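Brain-specific angiogenesis inhibitor 1-associated protein 2-like protein 2 (Mus musculus, PDB 3OK8) binds phosphoinositides without clear preference and induces planar or gently curved membrane structures, this chain being its dimeric I-BAR (IMD) domain. Local coordinates at residues A56-K59 with I60-A64; S174-A177 with A178-E182; E181-R184 with R185-L189; Q212-V215 with L216-E220. All coordinates share one frame; numbering follows the deposited sequence.

Contact 1 of 4, residues A56-K59 with I60-A64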
loop_
_atom_site.group_PDB
_atom_site.type_symbol
_atom_site.label_atom_id
_atom_site.label_comp_id
_atom_site.label_asym_id
_atom_site.label_seq_id
_atom_site.Cartn_x
_atom_site.Cartn_y
_atom_site.Cartn_z
ATOM N N ALA A 56 -18.305 -0.173 2.582
ATOM C CA ALA A 56 -19.121 -0.209 3.789
ATOM C C ALA A 56 -19.205 1.183 4.388
ATOM O O ALA A 56 -20.229 1.546 4.950
ATOM C CB ALA A 56 -18.576 -1.205 4.800
ATOM N N ILE A 57 -18.150 1.985 4.256
ATOM C CA ILE A 57 -18.273 3.375 4.672
ATOM C C ILE A 57 -19.272 4.103 3.780
ATOM O O ILE A 57 -20.059 4.902 4.267
ATOM C CB ILE A 57 -16.970 4.161 4.661
ATOM C CG1 ILE A 57 -16.341 4.176 6.053
ATOM C CG2 ILE A 57 -17.276 5.612 4.289
ATOM C CD1 ILE A 57 -15.533 2.969 6.378
ATOM N N GLN A 58 -19.246 3.819 2.482
ATOM C CA GLN A 58 -20.227 4.377 1.554
ATOM C C GLN A 58 -21.669 4.099 2.023
ATOM O O GLN A 58 -22.502 5.011 2.036
ATOM C CB GLN A 58 -19.979 3.837 0.143
ATOM C CG GLN A 58 -20.795 4.474 -0.949
ATOM C CD GLN A 58 -20.605 3.769 -2.273
ATOM O OE1 GLN A 58 -21.491 3.045 -2.727
ATOM N NE2 GLN A 58 -19.433 3.959 -2.899
ATOM N N LYS A 59 -21.959 2.863 2.433
ATOM C CA LYS A 59 -23.302 2.522 2.949
ATOM C C LYS A 59 -23.736 3.287 4.200
ATOM O O LYS A 59 -24.831 3.840 4.236
ATOM C CB LYS A 59 -23.481 1.022 3.167
ATOM C CG LYS A 59 -24.216 0.367 2.033
ATOM C CD LYS A 59 -23.752 0.990 0.723
ATOM C CE LYS A 59 -24.565 0.502 -0.469
ATOM N NZ LYS A 59 -24.182 1.188 -1.743
ATOM N N ILE A 60 -22.897 3.299 5.228
ATOM C CA ILE A 60 -23.091 4.213 6.342
ATOM C C ILE A 60 -23.320 5.658 5.862
ATOM O O ILE A 60 -24.229 6.332 6.335
ATOM C CB ILE A 60 -21.915 4.154 7.323
ATOM C CG1 ILE A 60 -21.796 2.739 7.905
ATOM C CG2 ILE A 60 -22.080 5.197 8.406
ATOM C CD1 ILE A 60 -20.681 2.549 8.934
ATOM N N GLY A 61 -22.515 6.138 4.915
ATOM C CA GLY A 61 -22.734 7.468 4.364
ATOM C C GLY A 61 -24.081 7.665 3.685
ATOM O O GLY A 61 -24.721 8.712 3.831
ATOM N N GLU A 62 -24.503 6.658 2.926
ATOM C CA GLU A 62 -25.783 6.682 2.245
ATOM C C GLU A 62 -26.963 6.720 3.223
ATOM O O GLU A 62 -28.001 7.290 2.907
ATOM C CB GLU A 62 -25.883 5.515 1.259
ATOM C CG GLU A 62 -25.180 5.808 -0.073
ATOM C CD GLU A 62 -25.027 4.593 -0.982
ATOM O OE1 GLU A 62 -25.530 3.497 -0.649
ATOM O OE2 GLU A 62 -24.388 4.742 -2.049
ATOM N N GLN A 63 -26.799 6.135 4.405
ATOM C CA GLN A 63 -27.808 6.206 5.467
ATOM C C GLN A 63 -27.909 7.620 6.012
ATOM O O GLN A 63 -29.003 8.137 6.215
ATOM C CB GLN A 63 -27.452 5.262 6.626
ATOM C CG GLN A 63 -27.392 3.790 6.252
ATOM C CD GLN A 63 -28.677 3.302 5.626
ATOM O OE1 GLN A 63 -29.677 4.016 5.613
ATOM N NE2 GLN A 63 -28.661 2.080 5.109
ATOM N N ALA A 64 -26.753 8.229 6.283
ATOM C CA ALA A 64 -26.707 9.587 6.827
ATOM C C ALA A 64 -27.304 10.593 5.848
ATOM O O ALA A 64 -27.867 11.613 6.256
ATOM C CB ALA A 64 -25.278 9.972 7.200
#
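The carbonyls of Ala56, Ile57, Gln58 and Lys59 accept hydrogen bonds from the amides of Ile60, Gly61, Glu62 and Gln63, the i to i+4 bonding of an unbroken alpha helix, with Gly61 N 2.8 Å from Ile57 O. On the polar side of this turn Lys59 and Glu62 run alongside each other, their ends pointing the same way. Lys59 NZ forms a salt bridge with Glu62 OE1 at 2.9 Å, coming to the syn side of that oxygen and 24° out of the carboxylate plane. A bend at chi2 (39°) swings the lysine toward its partner, bringing Lys59 CE to 3.2 Å from Glu62 OE1, while the glutamate reaches out with an extended chain. Gln58, one turn before Glu62, lies beside it with amide and carboxylate planes 41° apart. Its OE1 also receives a weak hydrogen bond from Lys59 NZ, at 3.4 Å, so the ammonium group draws together two acceptors that cannot bond each other. The amide nitrogen of Gln58 turns to Ser81 on helix 71-147, again weakly. Isoleucines suit the buried side of the same helix: Ile57 packs on Leu77 of helix 71-147 and on Leu32 of the second subunit, and Ile60 on Leu189 of the second subunit. The chemistry is thus that of an amphipathic helix: the positive lysine probably offsets the negative charge of Glu62 beside the uncharged amide of Gln58, and the hydrocarbon side is given to the bundle and the dimer.

Contact 2 of 4, residues S174-A177 with A178-E182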
loop_
_atom_site.group_PDB
_atom_site.type_symbol
_atom_site.label_atom_id
_atom_site.label_comp_id
_atom_site.label_asym_id
_atom_site.label_seq_id
_atom_site.Cartn_x
_atom_site.Cartn_y
_atom_site.Cartn_z
ATOM N N SER A 174 38.433 -10.516 -24.100
ATOM C CA SER A 174 37.373 -11.372 -23.584
ATOM C C SER A 174 36.985 -11.002 -22.165
ATOM O O SER A 174 35.787 -10.963 -21.831
ATOM C CB SER A 174 37.810 -12.830 -23.614
ATOM O OG SER A 174 37.835 -13.316 -24.939
ATOM N N LYS A 175 37.998 -10.744 -21.334
ATOM C CA LYS A 175 37.776 -10.365 -19.940
ATOM C C LYS A 175 37.009 -9.049 -19.837
ATOM O O LYS A 175 36.132 -8.899 -18.991
ATOM C CB LYS A 175 39.091 -10.272 -19.156
ATOM C CG LYS A 175 38.878 -10.173 -17.641
ATOM C CD LYS A 175 40.184 -10.015 -16.894
ATOM C CE LYS A 175 39.980 -10.050 -15.385
ATOM N NZ LYS A 175 41.195 -10.552 -14.659
ATOM N N ARG A 176 37.354 -8.101 -20.700
ATOM C CA ARG A 176 36.642 -6.833 -20.775
ATOM C C ARG A 176 35.205 -7.043 -21.266
ATOM O O ARG A 176 34.258 -6.523 -20.679
ATOM C CB ARG A 176 37.396 -5.866 -21.685
ATOM C CG ARG A 176 36.589 -4.683 -22.154
ATOM C CD ARG A 176 37.106 -4.162 -23.498
ATOM N NE ARG A 176 36.093 -3.365 -24.190
ATOM C CZ ARG A 176 34.983 -3.867 -24.731
ATOM N NH1 ARG A 176 34.116 -3.065 -25.337
ATOM N NH2 ARG A 176 34.731 -5.168 -24.664
ATOM N N ALA A 177 35.038 -7.823 -22.327
ATOM C CA ALA A 177 33.704 -8.088 -22.852
ATOM C C ALA A 177 32.808 -8.844 -21.853
ATOM O O ALA A 177 31.594 -8.625 -21.803
ATOM C CB ALA A 177 33.791 -8.827 -24.171
ATOM N N ALA A 178 33.404 -9.721 -21.051
ATOM C CA ALA A 178 32.645 -10.469 -20.052
ATOM C C ALA A 178 32.251 -9.589 -18.868
ATOM O O ALA A 178 31.135 -9.708 -18.341
ATOM C CB ALA A 178 33.426 -11.678 -19.578
ATOM N N GLU A 179 33.178 -8.730 -18.441
ATOM C CA GLU A 179 32.895 -7.717 -17.426
ATOM C C GLU A 179 31.736 -6.844 -17.863
ATOM O O GLU A 179 30.839 -6.526 -17.073
ATOM C CB GLU A 179 34.104 -6.804 -17.216
ATOM C CG GLU A 179 35.141 -7.300 -16.227
ATOM C CD GLU A 179 36.358 -6.376 -16.159
ATOM O OE1 GLU A 179 36.725 -5.779 -17.206
ATOM O OE2 GLU A 179 36.948 -6.247 -15.064
ATOM N N LEU A 180 31.784 -6.430 -19.125
ATOM C CA LEU A 180 30.773 -5.552 -19.682
ATOM C C LEU A 180 29.378 -6.175 -19.590
ATOM O O LEU A 180 28.445 -5.537 -19.111
ATOM C CB LEU A 180 31.109 -5.188 -21.126
ATOM C CG LEU A 180 30.321 -4.036 -21.753
ATOM C CD1 LEU A 180 30.249 -2.825 -20.829
ATOM C CD2 LEU A 180 30.942 -3.643 -23.079
ATOM N N GLU A 181 29.254 -7.416 -20.059
ATOM C CA GLU A 181 28.004 -8.169 -20.002
ATOM C C GLU A 181 27.439 -8.225 -18.588
ATOM O O GLU A 181 26.228 -8.096 -18.376
ATOM C CB GLU A 181 28.233 -9.593 -20.509
ATOM C CG GLU A 181 28.538 -9.670 -21.993
ATOM C CD GLU A 181 27.400 -9.152 -22.860
ATOM O OE1 GLU A 181 27.638 -8.205 -23.640
ATOM O OE2 GLU A 181 26.271 -9.690 -22.769
ATOM N N GLU A 182 28.320 -8.448 -17.623
ATOM C CA GLU A 182 27.911 -8.492 -16.234
ATOM C C GLU A 182 27.311 -7.155 -15.852
ATOM O O GLU A 182 26.209 -7.092 -15.290
ATOM C CB GLU A 182 29.105 -8.796 -15.345
ATOM C CG GLU A 182 28.814 -8.768 -13.866
ATOM C CD GLU A 182 29.999 -9.238 -13.062
ATOM O OE1 GLU A 182 30.971 -8.464 -12.934
ATOM O OE2 GLU A 182 29.965 -10.392 -12.575
HETATM O O HOH W 1 34.828 -3.750 -19.255
HETATM O O HOH W 2 30.029 -7.261 -23.741
#
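Glu179 lies back against the turn that Lys175 and Arg176 begin, and its conformation gives it two kinds of contact. With CG beside its own backbone N (chi1 -86°) and the chain extended beyond, its methylene CG rests 3.3 Å from Lys175 O. The carboxylate then divides its work: OE1 takes a weak bond from a water that also donates to Arg176 O at 3.2 Å, while OE2 accepts from Ser68 of the second subunit. Replacing this glutamate with an alanine removes the carboxylate, and Ser68 of the second subunit would probably be left without its partner across the dimer. Arg176 and Leu180, one turn apart, stretch out side by side. In both, CG stands opposite the backbone N (chi1 164° in the arginine), and Arg176 NH1 comes 3.9 Å from Leu180 CD2, a loose van der Waals touch of guanidinium nitrogen on methyl; the charge of Arg176 is met by Glu173. Glu181 has its CG beside the backbone N, 3.2 Å from Ala177 O, and the bend at chi2 (-62°) then turns the carboxylate. A second water bridges the pair, donating to Glu181 OE1 at 2.6 Å and to Ala177 O at 2.8 Å, although the main partners of this carboxylate are Arg184 and Arg185. Ala178 CB lies 3.3 Å from Ser174 O; alanine suits this place probably because it allows Tyr18 of helix 5-66 to come close. Around this turn of helix 153-217, Lys175 makes a cation-pi contact with Phe10 and, like Glu179, touches helix 5-66, whereas Ser174 and Glu181 pack on helix 71-147.

Contact 3 of 4, residues E181-R184 with R185-L189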
loop_
_atom_site.group_PDB
_atom_site.type_symbol
_atom_site.label_atom_id
_atom_site.label_comp_id
_atom_site.label_asym_id
_atom_site.label_seq_id
_atom_site.Cartn_x
_atom_site.Cartn_y
_atom_site.Cartn_z
ATOM N N GLU A 181 29.254 -7.416 -20.059
ATOM C CA GLU A 181 28.004 -8.169 -20.002
ATOM C C GLU A 181 27.439 -8.225 -18.588
ATOM O O GLU A 181 26.228 -8.096 -18.376
ATOM C CB GLU A 181 28.233 -9.593 -20.509
ATOM C CG GLU A 181 28.538 -9.670 -21.993
ATOM C CD GLU A 181 27.400 -9.152 -22.860
ATOM O OE1 GLU A 181 27.638 -8.205 -23.640
ATOM O OE2 GLU A 181 26.271 -9.690 -22.769
ATOM N N GLU A 182 28.320 -8.448 -17.623
ATOM C CA GLU A 182 27.911 -8.492 -16.234
ATOM C C GLU A 182 27.311 -7.155 -15.852
ATOM O O GLU A 182 26.209 -7.092 -15.290
ATOM C CB GLU A 182 29.105 -8.796 -15.345
ATOM C CG GLU A 182 28.814 -8.768 -13.866
ATOM C CD GLU A 182 29.999 -9.238 -13.062
ATOM O OE1 GLU A 182 30.971 -8.464 -12.934
ATOM O OE2 GLU A 182 29.965 -10.392 -12.575
ATOM N N LYS A 183 28.032 -6.083 -16.160
ATOM C CA LYS A 183 27.551 -4.738 -15.835
ATOM C C LYS A 183 26.238 -4.412 -16.541
ATOM O O LYS A 183 25.363 -3.759 -15.973
ATOM C CB LYS A 183 28.598 -3.675 -16.164
ATOM C CG LYS A 183 28.190 -2.266 -15.751
ATOM C CD LYS A 183 29.300 -1.230 -15.973
ATOM C CE LYS A 183 29.067 0.015 -15.132
ATOM N NZ LYS A 183 30.104 1.072 -15.317
ATOM N N ARG A 184 26.100 -4.871 -17.779
ATOM C CA ARG A 184 24.899 -4.587 -18.546
ATOM C C ARG A 184 23.661 -5.160 -17.868
ATOM O O ARG A 184 22.578 -4.567 -17.918
ATOM C CB ARG A 184 25.040 -5.126 -19.963
ATOM C CG ARG A 184 25.809 -4.177 -20.867
ATOM C CD ARG A 184 26.208 -4.822 -22.185
ATOM N NE ARG A 184 26.625 -3.810 -23.152
ATOM C CZ ARG A 184 27.207 -4.074 -24.323
ATOM N NH1 ARG A 184 27.548 -3.082 -25.141
ATOM N NH2 ARG A 184 27.444 -5.325 -24.687
ATOM N N ARG A 185 23.832 -6.310 -17.224
ATOM C CA ARG A 185 22.737 -6.981 -16.534
ATOM C C ARG A 185 22.413 -6.353 -15.177
ATOM O O ARG A 185 21.243 -6.255 -14.811
ATOM C CB ARG A 185 22.997 -8.490 -16.454
ATOM C CG ARG A 185 22.734 -9.177 -17.786
ATOM C CD ARG A 185 23.640 -10.367 -18.073
ATOM N NE ARG A 185 23.432 -10.846 -19.439
ATOM C CZ ARG A 185 23.988 -10.292 -20.516
ATOM N NH1 ARG A 185 23.745 -10.782 -21.724
ATOM N NH2 ARG A 185 24.795 -9.245 -20.388
ATOM N N TYR A 186 23.415 -5.899 -14.431
ATOM C CA TYR A 186 23.100 -5.088 -13.253
ATOM C C TYR A 186 22.351 -3.810 -13.637
ATOM O O TYR A 186 21.319 -3.463 -13.039
ATOM C CB TYR A 186 24.345 -4.741 -12.458
ATOM C CG TYR A 186 24.883 -5.919 -11.685
ATOM C CD1 TYR A 186 24.156 -6.458 -10.639
ATOM C CD2 TYR A 186 26.115 -6.497 -12.002
ATOM C CE1 TYR A 186 24.619 -7.532 -9.922
ATOM C CE2 TYR A 186 26.592 -7.586 -11.284
ATOM C CZ TYR A 186 25.832 -8.096 -10.237
ATOM O OH TYR A 186 26.266 -9.167 -9.508
ATOM N N ARG A 187 22.876 -3.117 -14.641
ATOM C CA ARG A 187 22.278 -1.879 -15.125
ATOM C C ARG A 187 20.826 -2.045 -15.554
ATOM O O ARG A 187 20.024 -1.140 -15.366
ATOM C CB ARG A 187 23.089 -1.305 -16.290
ATOM C CG ARG A 187 22.377 -0.206 -17.067
ATOM C CD ARG A 187 23.325 0.566 -18.002
ATOM N NE ARG A 187 24.312 1.331 -17.245
ATOM C CZ ARG A 187 25.631 1.173 -17.335
ATOM N NH1 ARG A 187 26.430 1.916 -16.573
ATOM N NH2 ARG A 187 26.145 0.283 -18.182
ATOM N N PHE A 188 20.503 -3.180 -16.161
ATOM C CA PHE A 188 19.154 -3.430 -16.645
ATOM C C PHE A 188 18.216 -3.611 -15.453
ATOM O O PHE A 188 17.060 -3.221 -15.511
ATOM C CB PHE A 188 19.129 -4.671 -17.539
ATOM C CG PHE A 188 17.831 -5.460 -17.481
ATOM C CD1 PHE A 188 17.572 -6.331 -16.420
ATOM C CD2 PHE A 188 16.891 -5.356 -18.504
ATOM C CE1 PHE A 188 16.397 -7.066 -16.372
ATOM C CE2 PHE A 188 15.716 -6.088 -18.467
ATOM C CZ PHE A 188 15.461 -6.944 -17.396
ATOM N N LEU A 189 18.726 -4.204 -14.376
ATOM C CA LEU A 189 17.947 -4.412 -13.163
ATOM C C LEU A 189 17.708 -3.065 -12.501
ATOM O O LEU A 189 16.575 -2.711 -12.142
ATOM C CB LEU A 189 18.676 -5.368 -12.215
ATOM C CG LEU A 189 17.858 -6.053 -11.124
ATOM C CD1 LEU A 189 16.612 -6.705 -11.725
ATOM C CD2 LEU A 189 18.707 -7.090 -10.375
#
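Glu181 and Arg185 cross obliquely, with carboxylate and guanidinium planes 58° apart. Arg185 NH2 stands above the carboxylate, 2.8 Å from Glu181 OE2, while Arg185 NH1 adds a weak bond to the same oxygen. Arg185 NH2 also bonds Glu181 O at 2.7 Å, this time close to the guanidinium plane. That carbonyl therefore has two donors, because Arg185 N reaches it from the other face of its plane. With CG beside the backbone N (chi1 -76°) the arginine runs back along the preceding turn, its chain bent somewhat at chi2, and its NE is left to pair with Asp113 of helix 71-147. Arg184 supplies the other half: its NH2 meets Glu181 OE1 nearly end-on at 3.1 Å, within the guanidinium plane. The three residues form a salt-bridge network on helix 153-217, and through Asp113 it joins two helices of the I-BAR three-helix bundle. Elsewhere on the helix Glu182 and Tyr186 run side by side, carboxylate and ring planes 55° apart, with Glu182 CG 3.6 Å from Tyr186 CE2. The aromatic suits this buried place, since it meets Phe25 of helix 5-66 edge-to-face and packs on Ala64 of the second subunit. Lys183 slants across Arg187, its methylene CE 3.6 Å from Arg187 NH1. Their like charges lie close, Lys183 NZ being 4.0 Å from Arg187 NH1. Arg187 NE bonds the carbonyl of Ser222 of the second subunit.

Contact 4 of 4, residues Q212-V215 with L216-E220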
loop_
_atom_site.group_PDB
_atom_site.type_symbol
_atom_site.label_atom_id
_atom_site.label_comp_id
_atom_site.label_asym_id
_atom_site.label_seq_id
_atom_site.Cartn_x
_atom_site.Cartn_y
_atom_site.Cartn_z
ATOM N N GLN A 212 -4.772 17.082 -0.275
ATOM C CA GLN A 212 -4.488 18.401 0.274
ATOM C C GLN A 212 -5.752 19.249 0.261
ATOM O O GLN A 212 -5.911 20.171 1.071
ATOM C CB GLN A 212 -3.351 19.078 -0.498
ATOM C CG GLN A 212 -2.064 18.274 -0.432
ATOM C CD GLN A 212 -0.830 19.088 -0.766
ATOM O OE1 GLN A 212 0.080 19.213 0.050
ATOM N NE2 GLN A 212 -0.799 19.652 -1.960
ATOM N N ASN A 213 -6.653 18.929 -0.663
ATOM C CA ASN A 213 -7.928 19.607 -0.717
ATOM C C ASN A 213 -9.014 18.826 0.024
ATOM O O ASN A 213 -9.754 19.425 0.785
ATOM C CB ASN A 213 -8.326 19.941 -2.160
ATOM C CG ASN A 213 -8.903 18.757 -2.896
ATOM O OD1 ASN A 213 -10.052 18.366 -2.673
ATOM N ND2 ASN A 213 -8.107 18.173 -3.781
ATOM N N ARG A 214 -9.098 17.506 -0.157
ATOM C CA ARG A 214 -10.111 16.740 0.553
ATOM C C ARG A 214 -10.078 17.067 2.038
ATOM O O ARG A 214 -11.102 17.381 2.618
ATOM C CB ARG A 214 -9.928 15.233 0.352
ATOM C CG ARG A 214 -10.144 14.723 -1.065
ATOM C CD ARG A 214 -11.398 15.260 -1.705
ATOM N NE ARG A 214 -11.648 14.614 -2.991
ATOM C CZ ARG A 214 -10.933 14.833 -4.094
ATOM N NH1 ARG A 214 -11.236 14.198 -5.218
ATOM N NH2 ARG A 214 -9.914 15.685 -4.077
ATOM N N VAL A 215 -8.901 16.991 2.648
ATOM C CA VAL A 215 -8.779 17.282 4.078
ATOM C C VAL A 215 -9.365 18.654 4.464
ATOM O O VAL A 215 -9.837 18.855 5.585
ATOM C CB VAL A 215 -7.320 17.137 4.590
ATOM C CG1 VAL A 215 -6.779 15.721 4.282
ATOM C CG2 VAL A 215 -6.408 18.212 3.985
ATOM N N LEU A 216 -9.333 19.590 3.526
ATOM C CA LEU A 216 -9.902 20.916 3.745
ATOM C C LEU A 216 -11.420 20.920 3.551
ATOM O O LEU A 216 -12.157 21.522 4.341
ATOM C CB LEU A 216 -9.244 21.935 2.809
ATOM C CG LEU A 216 -7.783 22.265 3.112
ATOM C CD1 LEU A 216 -7.135 22.983 1.932
ATOM C CD2 LEU A 216 -7.675 23.090 4.393
ATOM N N LEU A 217 -11.896 20.242 2.511
ATOM C CA LEU A 217 -13.334 20.219 2.251
ATOM C C LEU A 217 -14.102 19.403 3.305
ATOM O O LEU A 217 -15.299 19.610 3.524
ATOM C CB LEU A 217 -13.616 19.689 0.847
ATOM C CG LEU A 217 -12.961 20.466 -0.301
ATOM C CD1 LEU A 217 -13.188 19.785 -1.647
ATOM C CD2 LEU A 217 -13.449 21.900 -0.331
ATOM N N TRP A 218 -13.398 18.491 3.966
ATOM C CA TRP A 218 -14.021 17.595 4.933
ATOM C C TRP A 218 -13.915 18.088 6.371
ATOM O O TRP A 218 -14.238 17.356 7.299
ATOM C CB TRP A 218 -13.407 16.196 4.848
ATOM C CG TRP A 218 -13.597 15.495 3.538
ATOM C CD1 TRP A 218 -14.576 15.726 2.602
ATOM C CD2 TRP A 218 -12.812 14.408 3.039
ATOM N NE1 TRP A 218 -14.424 14.854 1.540
ATOM C CE2 TRP A 218 -13.351 14.038 1.787
ATOM C CE3 TRP A 218 -11.690 13.721 3.522
ATOM C CZ2 TRP A 218 -12.808 13.006 1.014
ATOM C CZ3 TRP A 218 -11.148 12.696 2.752
ATOM C CH2 TRP A 218 -11.709 12.351 1.511
ATOM N N LYS A 219 -13.435 19.285 6.540
ATOM C CA LYS A 219 -13.389 19.840 7.832
ATOM C C LYS A 219 -14.834 20.245 7.979
ATOM O O LYS A 219 -15.546 20.409 7.013
ATOM C CB LYS A 219 -12.517 21.070 7.861
ATOM C CG LYS A 219 -11.114 20.893 8.358
ATOM C CD LYS A 219 -10.501 22.212 8.742
ATOM C CE LYS A 219 -10.099 23.057 7.528
ATOM N NZ LYS A 219 -11.163 23.265 6.510
ATOM N N GLU A 220 -15.303 20.377 9.190
ATOM C CA GLU A 220 -16.661 20.816 9.280
ATOM C C GLU A 220 -16.807 22.163 9.888
ATOM O O GLU A 220 -17.903 22.619 10.054
ATOM C CB GLU A 220 -17.605 19.757 9.825
ATOM C CG GLU A 220 -18.345 19.156 8.689
ATOM C CD GLU A 220 -18.479 20.171 7.599
ATOM O OE1 GLU A 220 -18.660 21.330 7.963
ATOM O OE2 GLU A 220 -18.405 19.828 6.402
#
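Arg214 and Trp218 make a CH-pi contact one turn apart, at the place where helix 153-217, the last of the chain, gives out. Arg214 CB sits over the face of the indole, 3.5 Å from the centroid of the Trp218 six-membered ring and only 10° off its normal. In the conformer given, a turn at chi2 (-47°) carries the arginine on past the ring rim, with Arg214 CD 3.8 Å from Trp218 CZ2, but the residue has two conformers and its outer chain is less certain. The backbone reinforces the pair, for Trp218 N bonds Arg214 O at 2.9 Å, and that carbonyl oxygen also lies over a face of the indole. Here the last helix of the I-BAR three-helix bundle ends, and a large flat residue suits the place: the buried indole packs on Thr83 of helix 71-147 and on Ser197 of the second subunit, with a weak bond from NE1 to Gln79. If a serine stood here instead of tryptophan, Arg214 CB would probably lose its cover and a gap would open against Thr83. Trp218 is the first residue to leave helical torsions, and beyond it Lys219 curls back, bent at chi3 and chi4, to place NZ on a lone pair of Leu216 O at 3.0 Å. The exposed leucines lie along the preceding turn and touch oxygens, Leu216 CD1 3.2 Å from Gln212 O and Leu217 CD1 3.6 Å from Asn213 OD1. Val215 meets Asn198 of the second subunit.

Along the chain the order is contact 1, on helix 5-66, then contacts 2, 3 and 4, all on helix 153-217. Contacts 2 and 3, their centres about 11 Å apart, overlap at Glu181 and Glu182, so together they make one continuous run of helix. Contact 4 ends the same helix, its centre about 47 Å from that of contact 3. Though far from it in sequence, contact 1 lies on the same side of the chain's centre as contact 4, about 19 Å between centres; contact 2 is on the opposite side, about 63 Å from contact 1. Because the dimer is antiparallel, contact 1 lies against the other copy's contact 3, mid-helix, consistent with an elongated I-BAR dimer.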